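Local coordinates for protein apical membrane antigen AMA1 (Toxoplasma gondii ME49, PDB 4YIV) that takes part in host cell invasion by the parasite, as a microneme protein of the moving junction formed between parasite and host membranes, at residues P229-F238 against Y332-P343; Y249-V260 against E310-P320. All coordinates share one frame; numbering follows the deposited sequence.

Contact 1 of 2, residues P229-F238 against Y332-P343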
loop_
_atom_site.group_PDB
_atom_site.type_symbol
_atom_site.label_atom_id
_atom_site.label_comp_id
_atom_site.label_asym_id
_atom_site.label_seq_id
_atom_site.Cartn_x
_atom_site.Cartn_y
_atom_site.Cartn_z
ATOM N N PRO A 229 -6.017 0.663 5.626
ATOM C CA PRO A 229 -6.155 -0.712 6.064
ATOM C C PRO A 229 -4.772 -1.323 6.239
ATOM O O PRO A 229 -4.356 -2.198 5.470
ATOM C CB PRO A 229 -6.944 -1.360 4.933
ATOM C CG PRO A 229 -6.429 -0.677 3.725
ATOM C CD PRO A 229 -6.133 0.753 4.147
ATOM N N ASN A 230 -4.048 -0.829 7.236
ATOM C CA ASN A 230 -2.628 -1.126 7.375
ATOM C C ASN A 230 -2.303 -2.595 7.560
ATOM O O ASN A 230 -1.319 -3.105 7.007
ATOM C CB ASN A 230 -2.044 -0.345 8.553
ATOM C CG ASN A 230 -2.123 1.159 8.340
ATOM O OD1 ASN A 230 -1.552 1.677 7.386
ATOM N ND2 ASN A 230 -2.850 1.860 9.204
ATOM N N GLN A 231 -3.143 -3.271 8.332
ATOM C CA GLN A 231 -2.978 -4.696 8.612
ATOM C C GLN A 231 -4.056 -5.598 7.990
ATOM O O GLN A 231 -5.187 -5.177 7.732
ATOM C CB GLN A 231 -2.971 -4.924 10.125
ATOM C CG GLN A 231 -1.571 -4.905 10.746
ATOM C CD GLN A 231 -0.844 -3.595 10.511
ATOM O OE1 GLN A 231 0.096 -3.501 9.710
ATOM N NE2 GLN A 231 -1.298 -2.570 11.190
ATOM N N ALA A 232 -3.672 -6.835 7.736
ATOM C CA ALA A 232 -4.615 -7.903 7.382
ATOM C C ALA A 232 -5.683 -8.055 8.487
ATOM O O ALA A 232 -5.458 -7.710 9.655
ATOM C CB ALA A 232 -3.875 -9.195 7.185
ATOM N N LEU A 233 -6.848 -8.544 8.112
ATOM C CA LEU A 233 -7.950 -8.710 9.059
ATOM C C LEU A 233 -8.290 -10.185 9.179
ATOM O O LEU A 233 -8.863 -10.791 8.271
ATOM C CB LEU A 233 -9.177 -7.897 8.614
ATOM C CG LEU A 233 -10.491 -8.087 9.387
ATOM C CD1 LEU A 233 -10.371 -7.518 10.775
ATOM C CD2 LEU A 233 -11.654 -7.427 8.674
ATOM N N ARG A 234 -7.936 -10.756 10.325
ATOM C CA ARG A 234 -8.071 -12.185 10.546
ATOM C C ARG A 234 -9.491 -12.508 10.965
ATOM O O ARG A 234 -10.075 -11.753 11.739
ATOM C CB ARG A 234 -7.078 -12.655 11.629
ATOM C CG ARG A 234 -7.058 -14.151 11.843
ATOM C CD ARG A 234 -5.897 -14.584 12.728
ATOM N NE ARG A 234 -5.953 -13.949 14.042
ATOM C CZ ARG A 234 -6.473 -14.502 15.138
ATOM N NH1 ARG A 234 -6.982 -15.730 15.110
ATOM N NH2 ARG A 234 -6.474 -13.817 16.276
ATOM N N GLY A 235 -10.043 -13.609 10.450
ATOM C CA GLY A 235 -11.303 -14.156 10.944
ATOM C C GLY A 235 -12.574 -13.572 10.355
ATOM O O GLY A 235 -13.682 -13.808 10.848
ATOM N N TYR A 236 -12.434 -12.815 9.276
ATOM C CA TYR A 236 -13.592 -12.199 8.635
ATOM C C TYR A 236 -13.359 -12.157 7.123
ATOM O O TYR A 236 -12.209 -12.007 6.698
ATOM C CB TYR A 236 -13.831 -10.785 9.151
ATOM C CG TYR A 236 -14.287 -10.682 10.600
ATOM C CD1 TYR A 236 -15.642 -10.698 10.938
ATOM C CD2 TYR A 236 -13.364 -10.531 11.620
ATOM C CE1 TYR A 236 -16.051 -10.584 12.275
ATOM C CE2 TYR A 236 -13.763 -10.414 12.945
ATOM C CZ TYR A 236 -15.103 -10.445 13.267
ATOM O OH TYR A 236 -15.473 -10.331 14.589
ATOM N N ARG A 237 -14.445 -12.325 6.358
ATOM C CA ARG A 237 -14.487 -12.071 4.905
ATOM C C ARG A 237 -15.083 -10.720 4.624
ATOM O O ARG A 237 -16.132 -10.370 5.183
ATOM C CB ARG A 237 -15.334 -13.107 4.182
ATOM C CG ARG A 237 -14.907 -14.512 4.364
ATOM C CD ARG A 237 -15.886 -15.440 3.625
ATOM N NE ARG A 237 -15.515 -16.845 3.753
ATOM C CZ ARG A 237 -16.045 -17.822 3.036
ATOM N NH1 ARG A 237 -15.633 -19.059 3.232
ATOM N NH2 ARG A 237 -16.954 -17.551 2.107
ATOM N N PHE A 238 -14.429 -9.956 3.751
ATOM C CA PHE A 238 -14.985 -8.714 3.280
ATOM C C PHE A 238 -16.314 -9.019 2.591
ATOM O O PHE A 238 -16.466 -10.071 1.970
ATOM C CB PHE A 238 -14.045 -8.016 2.280
ATOM C CG PHE A 238 -12.865 -7.329 2.889
ATOM C CD1 PHE A 238 -12.935 -6.711 4.125
ATOM C CD2 PHE A 238 -11.667 -7.271 2.181
ATOM C CE1 PHE A 238 -11.838 -6.048 4.644
ATOM C CE2 PHE A 238 -10.552 -6.610 2.708
ATOM C CZ PHE A 238 -10.637 -5.998 3.923
ATOM N N TYR A 332 -7.480 -9.154 3.034
ATOM C CA TYR A 332 -6.299 -8.392 2.628
ATOM C C TYR A 332 -6.684 -7.246 1.724
ATOM O O TYR A 332 -7.730 -7.288 1.076
ATOM C CB TYR A 332 -5.314 -9.275 1.861
ATOM C CG TYR A 332 -4.792 -10.465 2.649
ATOM C CD1 TYR A 332 -3.954 -10.290 3.758
ATOM C CD2 TYR A 332 -5.144 -11.749 2.293
ATOM C CE1 TYR A 332 -3.477 -11.384 4.472
ATOM C CE2 TYR A 332 -4.665 -12.848 2.998
ATOM C CZ TYR A 332 -3.834 -12.654 4.086
ATOM O OH TYR A 332 -3.374 -13.751 4.775
ATOM N N THR A 333 -5.840 -6.229 1.666
ATOM C CA THR A 333 -5.957 -5.242 0.612
ATOM C C THR A 333 -4.614 -5.010 -0.013
ATOM O O THR A 333 -3.553 -5.392 0.528
ATOM C CB THR A 333 -6.507 -3.877 1.110
ATOM O OG1 THR A 333 -5.475 -3.147 1.773
ATOM C CG2 THR A 333 -7.663 -4.076 2.032
ATOM N N ALA A 334 -4.654 -4.394 -1.195
ATOM C CA ALA A 334 -3.455 -4.014 -1.891
ATOM C C ALA A 334 -2.539 -3.119 -1.064
ATOM O O ALA A 334 -1.305 -3.095 -1.264
ATOM C CB ALA A 334 -3.854 -3.313 -3.235
ATOM N N ALA A 335 -3.123 -2.366 -0.132
ATOM C CA ALA A 335 -2.339 -1.393 0.639
ATOM C C ALA A 335 -1.690 -1.993 1.893
ATOM O O ALA A 335 -0.631 -1.525 2.328
ATOM C CB ALA A 335 -3.216 -0.211 1.064
ATOM N N GLY A 336 -2.325 -3.003 2.471
ATOM C CA GLY A 336 -1.913 -3.487 3.773
ATOM C C GLY A 336 -0.857 -4.572 3.817
ATOM O O GLY A 336 -0.371 -5.053 2.790
ATOM N N SER A 337 -0.563 -5.006 5.047
ATOM C CA SER A 337 0.518 -5.942 5.331
ATOM C C SER A 337 -0.033 -7.359 5.353
ATOM O O SER A 337 -1.239 -7.563 5.454
ATOM C CB SER A 337 1.186 -5.637 6.689
ATOM O OG SER A 337 0.250 -5.848 7.735
ATOM N N LEU A 338 0.859 -8.341 5.262
ATOM C CA LEU A 338 0.474 -9.736 5.398
ATOM C C LEU A 338 0.041 -10.015 6.818
ATOM O O LEU A 338 -0.974 -10.690 7.057
ATOM C CB LEU A 338 1.644 -10.650 5.000
ATOM C CG LEU A 338 1.471 -12.154 5.154
ATOM C CD1 LEU A 338 0.300 -12.679 4.392
ATOM C CD2 LEU A 338 2.728 -12.802 4.680
ATOM N N SER A 339 0.805 -9.483 7.768
ATOM C CA SER A 339 0.496 -9.703 9.176
ATOM C C SER A 339 -0.783 -8.986 9.603
ATOM O O SER A 339 -1.071 -7.870 9.145
ATOM C CB SER A 339 1.650 -9.235 10.077
ATOM O OG SER A 339 1.323 -9.572 11.421
ATOM N N GLU A 340 -1.566 -9.643 10.452
ATOM C CA GLU A 340 -2.698 -9.001 11.112
ATOM C C GLU A 340 -2.259 -8.228 12.381
ATOM O O GLU A 340 -3.033 -7.481 12.971
ATOM C CB GLU A 340 -3.801 -10.032 11.441
ATOM C CG GLU A 340 -3.619 -10.865 12.686
ATOM C CD GLU A 340 -2.731 -12.067 12.484
ATOM O OE1 GLU A 340 -1.926 -12.066 11.521
ATOM O OE2 GLU A 340 -2.851 -13.022 13.288
ATOM N N GLU A 341 -1.003 -8.355 12.762
ATOM C CA GLU A 341 -0.539 -7.773 14.016
ATOM C C GLU A 341 -0.069 -6.344 13.835
ATOM O O GLU A 341 0.695 -6.032 12.931
ATOM C CB GLU A 341 0.606 -8.610 14.598
ATOM C CG GLU A 341 0.341 -10.123 14.621
ATOM C CD GLU A 341 -0.039 -10.695 16.007
ATOM O OE1 GLU A 341 0.778 -10.593 16.959
ATOM O OE2 GLU A 341 -1.145 -11.284 16.136
ATOM N N THR A 342 -0.500 -5.473 14.727
ATOM C CA THR A 342 -0.022 -4.096 14.723
ATOM C C THR A 342 1.433 -3.987 15.158
ATOM O O THR A 342 1.760 -4.335 16.288
ATOM C CB THR A 342 -0.877 -3.222 15.660
ATOM O OG1 THR A 342 -2.263 -3.369 15.329
ATOM C CG2 THR A 342 -0.503 -1.774 15.546
ATOM N N PRO A 343 2.303 -3.445 14.298
ATOM C CA PRO A 343 3.683 -3.269 14.725
ATOM C C PRO A 343 3.893 -2.009 15.556
ATOM O O PRO A 343 3.112 -1.078 15.452
ATOM C CB PRO A 343 4.438 -3.136 13.418
ATOM C CG PRO A 343 3.467 -2.518 12.513
ATOM C CD PRO A 343 2.108 -3.001 12.902
HETATM O O HOH W 1 -5.114 -4.370 4.333
HETATM O O HOH W 2 -5.864 -6.873 12.038
#
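Ala-232 and Ser-337 bring together two loops at one margin of an antiparallel five-stranded sheet in this PAN-type ectodomain of AMA1, where strand 233-234 borders strand 329-333. The case illustrates how irregular chain can be fastened by a few backbone bonds while side chains pack around them. Asn-230 O receives Ser-337 N at 2.8 Å, and Ala-232 N donates to Ser-339 O from above the carbonyl plane. That same Ser-339 O takes a second bond on a lone pair, from Ser-337 OG at 2.8 Å, because chi1 of 65° sets the hydroxyl between its own backbone N and carbonyl carbon. CB of Ala-232 lies 3.5 Å from CE1 of Tyr-332, whose ring edge faces Leu-338 O. Thr-333 OG1 accepts from the amides of Ala-335 and Gly-336, an ST turn and ST motif, and the Pro-229 ring crosses the Thr-333 side chain at about a right angle. CG2 of Thr-333 meets Phe-238, which presents CE2 edge-on to Tyr-332 O. Asn-230 OD1 is bound by Trp-62. At the exposed side, Arg-234 bends at chi3 (59°) to bring NE within 3.3 Å of Glu-340 OE2, a salt bridge with guanidinium and carboxylate planes 53° apart.

Contact 2 of 2, residues Y249-V260 against E310-P320. With NAG (2-acetamido-2-deoxy-beta-D-glucopyranose), chain B.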
loop_
_atom_site.group_PDB
_atom_site.type_symbol
_atom_site.label_atom_id
_atom_site.label_comp_id
_atom_site.label_asym_id
_atom_site.label_seq_id
_atom_site.Cartn_x
_atom_site.Cartn_y
_atom_site.Cartn_z
ATOM N N TYR A 249 -17.655 -11.706 -0.792
ATOM C CA TYR A 249 -17.366 -11.578 -2.204
ATOM C C TYR A 249 -17.684 -12.835 -3.025
ATOM O O TYR A 249 -17.942 -12.728 -4.224
ATOM C CB TYR A 249 -15.907 -11.220 -2.401
ATOM C CG TYR A 249 -15.474 -9.847 -1.928
ATOM C CD1 TYR A 249 -16.365 -8.787 -1.817
ATOM C CD2 TYR A 249 -14.130 -9.612 -1.635
ATOM C CE1 TYR A 249 -15.950 -7.564 -1.406
ATOM C CE2 TYR A 249 -13.707 -8.384 -1.238
ATOM C CZ TYR A 249 -14.601 -7.373 -1.111
ATOM O OH TYR A 249 -14.121 -6.151 -0.718
ATOM N N THR A 250 -17.649 -14.018 -2.421
ATOM C CA THR A 250 -17.854 -15.228 -3.208
ATOM C C THR A 250 -19.281 -15.288 -3.773
ATOM O O THR A 250 -19.564 -16.102 -4.641
ATOM C CB THR A 250 -17.588 -16.511 -2.408
ATOM O OG1 THR A 250 -18.516 -16.613 -1.317
ATOM C CG2 THR A 250 -16.156 -16.551 -1.918
ATOM N N GLU A 251 -20.161 -14.422 -3.286
ATOM C CA GLU A 251 -21.555 -14.403 -3.719
ATOM C C GLU A 251 -21.810 -13.392 -4.824
ATOM O O GLU A 251 -22.918 -13.322 -5.343
ATOM C CB GLU A 251 -22.487 -14.082 -2.540
ATOM C CG GLU A 251 -22.564 -15.181 -1.493
ATOM C CD GLU A 251 -23.833 -15.084 -0.647
ATOM O OE1 GLU A 251 -24.945 -15.050 -1.229
ATOM O OE2 GLU A 251 -23.717 -15.029 0.596
ATOM N N LEU A 252 -20.804 -12.587 -5.162
ATOM C CA LEU A 252 -20.986 -11.537 -6.151
ATOM C C LEU A 252 -20.513 -12.053 -7.502
ATOM O O LEU A 252 -19.574 -12.848 -7.587
ATOM C CB LEU A 252 -20.236 -10.255 -5.752
ATOM C CG LEU A 252 -20.506 -9.707 -4.345
ATOM C CD1 LEU A 252 -19.659 -8.459 -4.125
ATOM C CD2 LEU A 252 -21.991 -9.414 -4.104
ATOM N N THR A 253 -21.159 -11.600 -8.571
ATOM C CA THR A 253 -20.868 -12.132 -9.906
ATOM C C THR A 253 -19.520 -11.686 -10.463
ATOM O O THR A 253 -18.852 -12.445 -11.166
ATOM C CB THR A 253 -21.983 -11.734 -10.911
ATOM O OG1 THR A 253 -23.230 -12.261 -10.449
ATOM C CG2 THR A 253 -21.709 -12.310 -12.300
ATOM N N ASP A 254 -19.101 -10.465 -10.156
ATOM C CA ASP A 254 -17.854 -9.954 -10.718
ATOM C C ASP A 254 -16.636 -10.274 -9.834
ATOM O O ASP A 254 -15.541 -9.767 -10.064
ATOM C CB ASP A 254 -17.954 -8.448 -10.949
ATOM C CG ASP A 254 -18.149 -7.668 -9.659
ATOM O OD1 ASP A 254 -18.747 -8.216 -8.701
ATOM O OD2 ASP A 254 -17.705 -6.499 -9.605
ATOM N N THR A 255 -16.812 -11.120 -8.829
ATOM C CA THR A 255 -15.661 -11.572 -8.055
ATOM C C THR A 255 -14.798 -12.582 -8.804
ATOM O O THR A 255 -15.282 -13.504 -9.438
ATOM C CB THR A 255 -16.126 -12.174 -6.703
ATOM O OG1 THR A 255 -16.785 -11.132 -5.971
ATOM C CG2 THR A 255 -14.926 -12.697 -5.907
ATOM N N VAL A 256 -13.491 -12.372 -8.756
ATOM C CA VAL A 256 -12.548 -13.309 -9.263
ATOM C C VAL A 256 -12.200 -14.254 -8.118
ATOM O O VAL A 256 -11.749 -13.807 -7.055
ATOM C CB VAL A 256 -11.265 -12.593 -9.804
ATOM C CG1 VAL A 256 -10.229 -13.595 -10.261
ATOM C CG2 VAL A 256 -11.626 -11.631 -10.949
ATOM N N ILE A 257 -12.344 -15.553 -8.350
ATOM C CA ILE A 257 -11.927 -16.569 -7.372
ATOM C C ILE A 257 -10.825 -17.438 -7.949
ATOM O O ILE A 257 -11.001 -18.011 -9.010
ATOM C CB ILE A 257 -13.126 -17.474 -6.947
ATOM C CG1 ILE A 257 -14.220 -16.637 -6.286
ATOM C CG2 ILE A 257 -12.650 -18.611 -6.019
ATOM C CD1 ILE A 257 -15.488 -17.384 -5.988
ATOM N N GLU A 258 -9.685 -17.532 -7.268
ATOM C CA GLU A 258 -8.587 -18.349 -7.748
ATOM C C GLU A 258 -7.999 -19.239 -6.660
ATOM O O GLU A 258 -7.983 -18.875 -5.473
ATOM C CB GLU A 258 -7.503 -17.434 -8.355
ATOM C CG GLU A 258 -8.055 -16.668 -9.557
ATOM C CD GLU A 258 -7.149 -15.549 -10.060
ATOM O OE1 GLU A 258 -6.191 -15.182 -9.337
ATOM O OE2 GLU A 258 -7.422 -15.039 -11.187
ATOM N N ARG A 259 -7.524 -20.419 -7.058
ATOM C CA ARG A 259 -6.838 -21.308 -6.125
ATOM C C ARG A 259 -5.500 -20.712 -5.680
ATOM O O ARG A 259 -4.770 -20.138 -6.480
ATOM C CB ARG A 259 -6.612 -22.681 -6.760
ATOM C CG ARG A 259 -7.905 -23.440 -7.040
ATOM C CD ARG A 259 -7.722 -24.949 -6.947
ATOM N NE ARG A 259 -9.000 -25.616 -7.177
ATOM C CZ ARG A 259 -9.499 -25.890 -8.378
ATOM N NH1 ARG A 259 -10.683 -26.488 -8.488
ATOM N NH2 ARG A 259 -8.813 -25.571 -9.469
ATOM N N VAL A 260 -5.177 -20.836 -4.397
ATOM C CA VAL A 260 -3.850 -20.470 -3.924
ATOM C C VAL A 260 -3.318 -21.562 -3.016
ATOM O O VAL A 260 -4.092 -22.298 -2.412
ATOM C CB VAL A 260 -3.869 -19.114 -3.171
ATOM C CG1 VAL A 260 -4.280 -18.019 -4.116
ATOM C CG2 VAL A 260 -4.834 -19.170 -1.971
ATOM N N GLU A 310 -9.859 -26.906 -0.508
ATOM C CA GLU A 310 -8.856 -26.166 -1.283
ATOM C C GLU A 310 -8.757 -24.700 -0.809
ATOM O O GLU A 310 -9.779 -24.049 -0.596
ATOM C CB GLU A 310 -9.197 -26.177 -2.776
ATOM C CG GLU A 310 -9.662 -27.517 -3.355
ATOM C CD GLU A 310 -10.379 -27.346 -4.701
ATOM O OE1 GLU A 310 -9.694 -27.400 -5.744
ATOM O OE2 GLU A 310 -11.620 -27.139 -4.720
ATOM N N GLY A 311 -7.542 -24.186 -0.657
ATOM C CA GLY A 311 -7.376 -22.774 -0.344
ATOM C C GLY A 311 -7.754 -21.957 -1.575
ATOM O O GLY A 311 -7.354 -22.305 -2.686
ATOM N N LYS A 312 -8.524 -20.890 -1.386
ATOM C CA LYS A 312 -8.915 -20.014 -2.499
ATOM C C LYS A 312 -8.774 -18.535 -2.137
ATOM O O LYS A 312 -8.712 -18.165 -0.962
ATOM C CB LYS A 312 -10.348 -20.332 -2.940
ATOM C CG LYS A 312 -10.405 -21.709 -3.620
ATOM C CD LYS A 312 -11.746 -22.011 -4.219
ATOM C CE LYS A 312 -11.718 -23.317 -5.018
ATOM N NZ LYS A 312 -13.049 -23.533 -5.650
ATOM N N CYS A 313 -8.724 -17.709 -3.153
ATOM C CA CYS A 313 -8.590 -16.299 -2.976
ATOM C C CYS A 313 -9.669 -15.593 -3.739
ATOM O O CYS A 313 -9.749 -15.743 -4.908
ATOM C CB CYS A 313 -7.230 -15.827 -3.447
ATOM S SG CYS A 313 -6.912 -14.097 -3.142
ATOM N N ALA A 314 -10.499 -14.848 -3.040
ATOM C CA ALA A 314 -11.569 -14.085 -3.668
ATOM C C ALA A 314 -11.189 -12.637 -3.752
ATOM O O ALA A 314 -10.913 -12.009 -2.725
ATOM C CB ALA A 314 -12.851 -14.224 -2.909
ATOM N N LEU A 315 -11.240 -12.094 -4.968
ATOM C CA LEU A 315 -10.845 -10.719 -5.252
ATOM C C LEU A 315 -11.948 -9.868 -5.870
ATOM O O LEU A 315 -12.668 -10.317 -6.780
ATOM C CB LEU A 315 -9.673 -10.719 -6.195
ATOM C CG LEU A 315 -8.473 -11.563 -5.794
ATOM C CD1 LEU A 315 -7.596 -11.757 -6.972
ATOM C CD2 LEU A 315 -7.709 -10.815 -4.756
ATOM N N SER A 316 -12.084 -8.649 -5.369
ATOM C CA SER A 316 -13.170 -7.754 -5.791
ATOM C C SER A 316 -12.724 -6.295 -5.789
ATOM O O SER A 316 -11.786 -5.942 -5.066
ATOM C CB SER A 316 -14.363 -7.935 -4.860
ATOM O OG SER A 316 -15.362 -6.989 -5.136
ATOM N N ASP A 317 -13.375 -5.451 -6.596
ATOM C CA ASP A 317 -13.172 -4.007 -6.555
ATOM C C ASP A 317 -14.256 -3.307 -5.746
ATOM O O ASP A 317 -14.298 -2.079 -5.686
ATOM C CB ASP A 317 -13.106 -3.411 -7.970
ATOM C CG ASP A 317 -14.400 -3.608 -8.772
ATOM O OD1 ASP A 317 -15.373 -4.161 -8.221
ATOM O OD2 ASP A 317 -14.441 -3.189 -9.960
ATOM N N GLN A 318 -15.125 -4.089 -5.115
ATOM C CA GLN A 318 -16.169 -3.524 -4.250
ATOM C C GLN A 318 -15.647 -3.182 -2.851
ATOM O O GLN A 318 -15.219 -4.068 -2.094
ATOM C CB GLN A 318 -17.340 -4.512 -4.142
ATOM C CG GLN A 318 -18.070 -4.767 -5.469
ATOM C CD GLN A 318 -18.849 -3.544 -5.951
ATOM O OE1 GLN A 318 -18.679 -3.100 -7.089
ATOM N NE2 GLN A 318 -19.710 -2.994 -5.080
ATOM N N VAL A 319 -15.652 -1.897 -2.524
ATOM C CA VAL A 319 -15.261 -1.448 -1.194
ATOM C C VAL A 319 -16.145 -2.164 -0.171
ATOM O O VAL A 319 -17.372 -2.134 -0.278
ATOM C CB VAL A 319 -15.389 0.069 -1.056
ATOM C CG1 VAL A 319 -15.128 0.510 0.382
ATOM C CG2 VAL A 319 -14.419 0.766 -1.996
ATOM N N PRO A 320 -15.534 -2.840 0.811
ATOM C CA PRO A 320 -16.411 -3.525 1.767
ATOM C C PRO A 320 -17.193 -2.558 2.681
ATOM O O PRO A 320 -16.714 -1.486 3.091
ATOM C CB PRO A 320 -15.433 -4.391 2.578
ATOM C CG PRO A 320 -14.130 -3.785 2.413
ATOM C CD PRO A 320 -14.107 -3.102 1.073
HETATM C C1 NAG B . -16.113 4.833 -0.421
HETATM C C2 NAG B . -17.637 4.764 -0.406
HETATM C C3 NAG B . -18.237 5.445 -1.627
HETATM C C4 NAG B . -17.669 6.849 -1.766
HETATM C C5 NAG B . -16.147 6.796 -1.783
HETATM C C6 NAG B . -15.557 8.196 -1.904
HETATM C C7 NAG B . -18.118 2.716 0.804
HETATM C C8 NAG B . -18.452 1.258 0.698
HETATM N N2 NAG B . -18.072 3.381 -0.347
HETATM O O3 NAG B . -19.660 5.514 -1.489
HETATM O O4 NAG B . -18.144 7.441 -2.979
HETATM O O5 NAG B . -15.660 6.178 -0.592
HETATM O O6 NAG B . -15.843 8.939 -0.714
HETATM O O7 NAG B . -17.904 3.257 1.877
HETATM O O HOH W 3 -16.979 -8.423 -6.619
HETATM O O HOH W 4 -13.060 -8.789 -9.200
HETATM O O HOH W 5 -14.920 -7.029 -8.776
#
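One face of the Tyr-249 ring is covered by Ser-316, whose CB stands 3.5 Å from the ring centroid and only 4° off the normal, a CH-pi contact; Ala-314 O lies at the ring edge. The hydroxyl OH of Tyr-249 makes a weak hydrogen bond to Gln-318 O and rests against CD of Pro-320. With chi1 at 173°, Ser-316 turns OG away from its own backbone N, and there it accepts from Gln-318 N in an ST turn. Water 3 joins this oxygen to Thr-255 OG1 and Asp-254 OD1. Thr-255 OG1 also donates to Tyr-249 O, 2.6 Å away, which Leu-252 N approaches from the opposite face of the carbonyl. After the type I turn from Leu-252 to Thr-255, strands 256-259 and 311-316 form an antiparallel ladder at the edge of a five-stranded sheet. Val-256 pairs with Leu-315 and Glu-258 with Cys-313 as hydrogen-bonded pairs; Leu-315 N to Val-256 O measures 2.7 Å. Ile-257 and Lys-312 share one face, CG2 against CD. Cys-313, disulfide-bonded to Cys-266 of helix 263-272, points to the face shared with Glu-258, and just past the strand Val-260 CG1 packs 3.7 Å from its CB. Val-319 CG1 lies 3.4 Å from the acetyl methyl C8 of NAG, a protein-attached glycan.

In the fold
Contact 1 and contact 2 lie at opposite margins of one antiparallel sheet: contact 1 involves strand 233-234 and the end of 329-333, contact 2 pairs 311-316 with 256-259, and strand 300-305 lies between. Along the chain, contact 2 is nested inside the loop that contact 1 closes. The centre of contact 1 is about 11 Å from the centre of the chain, that of contact 2 about 19 Å; contact 1 has the larger buried share, contact 2 more exposed residues. Loop-to-loop backbone bonds at the first contrast with a regular strand ladder at the second, while waters bridge the segments in both. Helix 263-272 packs against both. They meet where Phe-238 touches Tyr-249 and Pro-320, CB of Phe-238 lying 3.5 Å from Tyr-249 CZ.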